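Local atomic coordinates of conserved protein (Methanothermobacter thermautotrophicus, PDB entry 1T57), a protein that is of unknown function but binds flavin mononucleotide in a pyruvate kinase C-terminal-like alpha/beta domain and also binds magnesium. Residues R53-A65 and M71-A83. Numbering follows the deposited sequence.
Sequences RNFVVASVSGETA and MVEGNIVSVTHHA. With FMN (flavin mononucleotide), chain E.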
loop_
_atom_site.group_PDB
_atom_site.type_symbol
_atom_site.label_atom_id
_atom_site.label_comp_id
_atom_site.label_asym_id
_atom_site.label_seq_id
_atom_site.Cartn_x
_atom_site.Cartn_y
_atom_site.Cartn_z
ATOM N N ARG A 53 17.441 -11.654 32.892
ATOM C CA ARG A 53 18.863 -11.443 32.673
ATOM C C ARG A 53 19.207 -11.028 31.245
ATOM O O ARG A 53 20.381 -11.018 30.864
ATOM C CB ARG A 53 19.649 -12.701 33.040
ATOM C CG ARG A 53 19.840 -13.701 31.903
ATOM C CD ARG A 53 20.716 -14.871 32.354
ATOM N NE ARG A 53 21.135 -15.717 31.238
ATOM C CZ ARG A 53 21.792 -16.868 31.370
ATOM N NH1 ARG A 53 22.114 -17.323 32.575
ATOM N NH2 ARG A 53 22.115 -17.574 30.294
ATOM N N ASN A 54 18.183 -10.681 30.467
ATOM C CA ASN A 54 18.359 -10.234 29.082
ATOM C C ASN A 54 17.932 -8.758 28.899
ATOM O O ASN A 54 16.785 -8.378 29.173
ATOM C CB ASN A 54 17.561 -11.138 28.148
ATOM C CG ASN A 54 18.203 -12.512 27.981
ATOM O OD1 ASN A 54 19.238 -12.659 27.298
ATOM N ND2 ASN A 54 17.595 -13.528 28.609
ATOM N N PHE A 55 18.860 -7.916 28.450
ATOM C CA PHE A 55 18.539 -6.505 28.266
ATOM C C PHE A 55 18.952 -5.989 26.907
ATOM O O PHE A 55 20.098 -6.129 26.520
ATOM C CB PHE A 55 19.245 -5.635 29.321
ATOM C CG PHE A 55 18.921 -5.980 30.744
ATOM C CD1 PHE A 55 19.558 -7.033 31.390
ATOM C CD2 PHE A 55 17.968 -5.250 31.438
ATOM C CE1 PHE A 55 19.251 -7.347 32.728
ATOM C CE2 PHE A 55 17.660 -5.554 32.760
ATOM C CZ PHE A 55 18.296 -6.609 33.403
ATOM N N VAL A 56 18.023 -5.376 26.188
ATOM C CA VAL A 56 18.379 -4.806 24.905
ATOM C C VAL A 56 18.227 -3.304 25.078
ATOM O O VAL A 56 17.176 -2.836 25.524
ATOM C CB VAL A 56 17.476 -5.304 23.789
ATOM C CG1 VAL A 56 16.004 -5.015 24.120
ATOM C CG2 VAL A 56 17.906 -4.662 22.476
ATOM N N VAL A 57 19.264 -2.546 24.736
ATOM C CA VAL A 57 19.222 -1.096 24.932
ATOM C C VAL A 57 19.706 -0.269 23.773
ATOM O O VAL A 57 20.764 -0.528 23.224
ATOM C CB VAL A 57 20.087 -0.662 26.128
ATOM C CG1 VAL A 57 19.814 0.787 26.463
ATOM C CG2 VAL A 57 19.819 -1.536 27.303
ATOM N N ALA A 58 18.941 0.753 23.438
ATOM C CA ALA A 58 19.305 1.656 22.363
ATOM C C ALA A 58 20.302 2.667 22.901
ATOM O O ALA A 58 19.978 3.477 23.781
ATOM C CB ALA A 58 18.080 2.385 21.846
ATOM N N SER A 59 21.516 2.610 22.373
ATOM C CA SER A 59 22.566 3.534 22.779
ATOM C C SER A 59 23.372 3.876 21.542
ATOM O O SER A 59 24.223 3.096 21.093
ATOM C CB SER A 59 23.486 2.909 23.832
ATOM O OG SER A 59 24.230 3.935 24.471
ATOM N N VAL A 60 23.084 5.050 20.991
ATOM C CA VAL A 60 23.751 5.521 19.794
ATOM C C VAL A 60 25.239 5.720 20.055
ATOM O O VAL A 60 26.078 5.155 19.353
ATOM C CB VAL A 60 23.124 6.844 19.300
ATOM C CG1 VAL A 60 23.836 7.305 18.028
ATOM C CG2 VAL A 60 21.624 6.646 19.036
ATOM N N SER A 61 25.549 6.511 21.079
ATOM C CA SER A 61 26.923 6.795 21.467
ATOM C C SER A 61 27.494 5.671 22.318
ATOM O O SER A 61 28.690 5.384 22.262
ATOM C CB SER A 61 26.976 8.077 22.276
ATOM O OG SER A 61 26.321 7.878 23.518
ATOM N N GLY A 62 26.632 5.041 23.111
ATOM C CA GLY A 62 27.069 3.954 23.975
ATOM C C GLY A 62 27.022 4.374 25.438
ATOM O O GLY A 62 27.058 3.537 26.342
ATOM N N GLU A 63 26.917 5.673 25.690
ATOM C CA GLU A 63 26.898 6.133 27.068
ATOM C C GLU A 63 25.874 5.322 27.859
ATOM O O GLU A 63 26.256 4.559 28.746
ATOM C CB GLU A 63 26.611 7.641 27.126
ATOM C CG GLU A 63 26.935 8.305 28.459
ATOM C CD GLU A 63 27.420 9.751 28.301
ATOM O OE1 GLU A 63 26.778 10.542 27.574
ATOM O OE2 GLU A 63 28.455 10.103 28.913
ATOM N N THR A 64 24.594 5.450 27.499
ATOM C CA THR A 64 23.505 4.737 28.179
ATOM C C THR A 64 23.803 3.263 28.408
ATOM O O THR A 64 23.507 2.721 29.458
ATOM C CB THR A 64 22.209 4.803 27.393
ATOM O OG1 THR A 64 22.114 6.068 26.732
ATOM C CG2 THR A 64 21.038 4.626 28.338
ATOM N N ALA A 65 24.381 2.615 27.405
ATOM C CA ALA A 65 24.752 1.213 27.516
ATOM C C ALA A 65 25.728 1.075 28.686
ATOM O O ALA A 65 25.536 0.216 29.560
ATOM C CB ALA A 65 25.412 0.750 26.223
HETATM N N MSE A 71 24.782 -1.594 36.653
HETATM C CA MSE A 71 23.709 -1.817 37.615
HETATM C C MSE A 71 22.978 -3.115 37.387
HETATM O O MSE A 71 22.211 -3.565 38.237
HETATM C CB MSE A 71 22.695 -0.677 37.558
HETATM C CG MSE A 71 23.090 0.529 38.366
HETATM SE SE MSE A 71 22.533 2.100 37.466
HETATM C CE MSE A 71 20.689 2.067 37.983
ATOM N N VAL A 72 23.207 -3.720 36.235
ATOM C CA VAL A 72 22.521 -4.948 35.922
ATOM C C VAL A 72 23.529 -5.968 35.431
ATOM O O VAL A 72 24.580 -5.604 34.901
ATOM C CB VAL A 72 21.443 -4.685 34.849
ATOM C CG1 VAL A 72 20.476 -3.605 35.342
ATOM C CG2 VAL A 72 22.102 -4.232 33.540
ATOM N N GLU A 73 23.214 -7.244 35.619
ATOM C CA GLU A 73 24.110 -8.296 35.193
ATOM C C GLU A 73 23.367 -9.277 34.286
ATOM O O GLU A 73 22.144 -9.435 34.396
ATOM C CB GLU A 73 24.683 -9.012 36.419
ATOM C CG GLU A 73 25.478 -8.098 37.355
ATOM C CD GLU A 73 26.092 -8.844 38.530
ATOM O OE1 GLU A 73 26.690 -9.918 38.293
ATOM O OE2 GLU A 73 25.984 -8.353 39.679
ATOM N N GLY A 74 24.110 -9.924 33.388
ATOM C CA GLY A 74 23.519 -10.876 32.463
ATOM C C GLY A 74 23.860 -10.490 31.035
ATOM O O GLY A 74 24.880 -9.840 30.779
ATOM N N ASN A 75 23.015 -10.873 30.088
ATOM C CA ASN A 75 23.300 -10.523 28.710
ATOM C C ASN A 75 22.759 -9.153 28.354
ATOM O O ASN A 75 21.548 -8.939 28.323
ATOM C CB ASN A 75 22.714 -11.538 27.744
ATOM C CG ASN A 75 23.212 -11.325 26.337
ATOM O OD1 ASN A 75 22.454 -11.405 25.383
ATOM N ND2 ASN A 75 24.502 -11.050 26.204
ATOM N N ILE A 76 23.666 -8.227 28.076
ATOM C CA ILE A 76 23.273 -6.887 27.682
ATOM C C ILE A 76 23.650 -6.690 26.233
ATOM O O ILE A 76 24.776 -6.974 25.836
ATOM C CB ILE A 76 23.996 -5.809 28.458
ATOM C CG1 ILE A 76 23.639 -5.879 29.932
ATOM C CG2 ILE A 76 23.620 -4.453 27.885
ATOM C CD1 ILE A 76 24.212 -4.726 30.718
ATOM N N VAL A 77 22.706 -6.191 25.448
ATOM C CA VAL A 77 22.963 -5.946 24.050
ATOM C C VAL A 77 22.617 -4.490 23.805
ATOM O O VAL A 77 21.531 -4.026 24.128
ATOM C CB VAL A 77 22.140 -6.916 23.130
ATOM C CG1 VAL A 77 20.716 -6.992 23.597
ATOM C CG2 VAL A 77 22.185 -6.451 21.694
ATOM N N SER A 78 23.592 -3.779 23.259
ATOM C CA SER A 78 23.473 -2.373 22.949
ATOM C C SER A 78 23.401 -2.246 21.437
ATOM O O SER A 78 24.284 -2.749 20.716
ATOM C CB SER A 78 24.700 -1.623 23.478
ATOM O OG SER A 78 24.622 -0.219 23.260
ATOM N N VAL A 79 22.323 -1.634 20.951
ATOM C CA VAL A 79 22.219 -1.423 19.518
ATOM C C VAL A 79 22.356 0.077 19.281
ATOM O O VAL A 79 21.748 0.893 19.967
ATOM C CB VAL A 79 20.875 -1.951 18.890
ATOM C CG1 VAL A 79 20.268 -3.032 19.760
ATOM C CG2 VAL A 79 19.904 -0.827 18.640
ATOM N N THR A 80 23.204 0.437 18.335
ATOM C CA THR A 80 23.398 1.832 17.997
ATOM C C THR A 80 22.643 2.096 16.692
ATOM O O THR A 80 21.937 1.207 16.185
ATOM C CB THR A 80 24.897 2.133 17.815
ATOM O OG1 THR A 80 25.056 3.350 17.089
ATOM C CG2 THR A 80 25.576 1.001 17.066
ATOM N N HIS A 81 22.769 3.313 16.162
ATOM C CA HIS A 81 22.126 3.669 14.898
ATOM C C HIS A 81 22.804 2.947 13.740
ATOM O O HIS A 81 23.965 2.544 13.855
ATOM C CB HIS A 81 22.232 5.168 14.668
ATOM C CG HIS A 81 21.147 5.953 15.327
ATOM N ND1 HIS A 81 21.172 7.328 15.408
ATOM C CD2 HIS A 81 20.003 5.561 15.929
ATOM C CE1 HIS A 81 20.089 7.747 16.037
ATOM N NE2 HIS A 81 19.362 6.696 16.364
ATOM N N HIS A 82 22.093 2.784 12.626
ATOM C CA HIS A 82 22.669 2.100 11.471
ATOM C C HIS A 82 23.616 3.080 10.815
ATOM O O HIS A 82 23.466 4.280 10.989
ATOM C CB HIS A 82 21.591 1.683 10.466
ATOM C CG HIS A 82 20.996 2.817 9.682
ATOM N ND1 HIS A 82 19.856 3.483 10.081
ATOM C CD2 HIS A 82 21.339 3.343 8.482
ATOM C CE1 HIS A 82 19.517 4.367 9.155
ATOM N NE2 HIS A 82 20.401 4.301 8.175
ATOM N N ALA A 83 24.591 2.567 10.076
ATOM C CA ALA A 83 25.553 3.409 9.392
ATOM C C ALA A 83 24.779 4.160 8.329
ATOM O O ALA A 83 23.966 3.572 7.618
ATOM C CB ALA A 83 26.637 2.555 8.745
HETATM N N1 FMN E . 15.283 8.112 19.691
HETATM C C2 FMN E . 14.076 8.740 19.408
HETATM O O2 FMN E . 13.689 9.668 20.092
HETATM N N3 FMN E . 13.189 8.274 18.476
HETATM C C4 FMN E . 13.558 7.259 17.630
HETATM O O4 FMN E . 12.708 6.770 16.875
HETATM C C4A FMN E . 14.751 6.588 17.909
HETATM N N5 FMN E . 15.136 5.527 17.122
HETATM C C5A FMN E . 16.148 4.714 17.575
HETATM C C6 FMN E . 16.508 3.641 16.777
HETATM C C7 FMN E . 17.585 2.862 17.095
HETATM C C7M FMN E . 17.930 1.774 16.130
HETATM C C8 FMN E . 18.573 3.407 17.906
HETATM C C8M FMN E . 19.854 2.642 18.189
HETATM C C9 FMN E . 18.247 4.508 18.695
HETATM C C9A FMN E . 16.992 5.120 18.614
HETATM N N10 FMN E . 16.761 6.358 19.232
HETATM C C10 FMN E . 15.564 6.983 18.988
HETATM C "C1'" FMN E . 17.642 6.896 20.338
HETATM C "C2'" FMN E . 17.400 6.103 21.592
HETATM O "O2'" FMN E . 15.991 6.094 21.852
HETATM C "C3'" FMN E . 18.087 6.739 22.779
HETATM O "O3'" FMN E . 17.691 8.069 22.927
HETATM C "C4'" FMN E . 19.585 6.509 23.039
HETATM O "O4'" FMN E . 19.778 7.023 24.335
HETATM C "C5'" FMN E . 20.718 7.236 22.348
HETATM O "O5'" FMN E . 21.830 6.837 23.117
HETATM P P FMN E . 22.961 7.743 23.814
HETATM O O1P FMN E . 24.068 6.818 24.184
HETATM O O2P FMN E . 22.458 8.479 25.072
HETATM O O3P FMN E . 23.428 8.744 22.750
HETATM O O HOH W 1 25.555 0.567 20.854
#
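His-81 holds CG anti to its carbonyl carbon (chi1 -85°), and Val-60 likewise has CG2 anti to its carbonyl carbon. Val-60 CG2 makes a CH-pi contact over the middle of the His-81 ring, 3.5 Å from its centroid. The ring turns its edge to the face of the flavin's dimethylbenzene ring, with His-81 CD2 3.3 Å from FMN C8. His-81 ND1 is hydrogen-bonded to Glu-92, which probably limits the ring's rotation. Replacing His-81 with an alanine is likely to leave Val-60 CG2 and the flavin face near FMN C8 and C9 without their shared neighbour and Glu-92 without this partner. Thr-80 OG1 donates to Val-60 O at 3.1 Å, in the carbonyl plane on a lone pair.

Before these residues in the chain, strands 54-58 and 75-79 run parallel as neighbours in the central sheet. Six backbone hydrogen bonds join them, from Asn-75 N to Arg-53 O through to Ser-59 N to Val-79 O. Val-56 and Val-77 lie side by side on the face covered by helix 144-158. On the other face, Val-72 CB lies over the Phe-55 ring, offset toward its rim, 4.3 Å from the centroid. Helix 63-69 completes a beta-alpha-beta crossover, and its Ala-65 CB packs on Ser-78 OG. A water bridges Ser-78 OG to Ser-59 O.

Val-79 CG2 packs on the FMN C8M methyl. The phosphate lies at the turn after strand 54-58. Ser-61 OG donates to FMN O1P at 2.6 Å and accepts from Glu-63 N, an ST turn. Gly-62 N, at the N-cap, donates to FMN O1P at 3.3 Å, and Val-60 N donates to FMN O5' at 3.0 Å. The N-terminal end of helix 63-69 and the hydroxyl and N-H donors of the turn before it probably stabilise the phosphate charge.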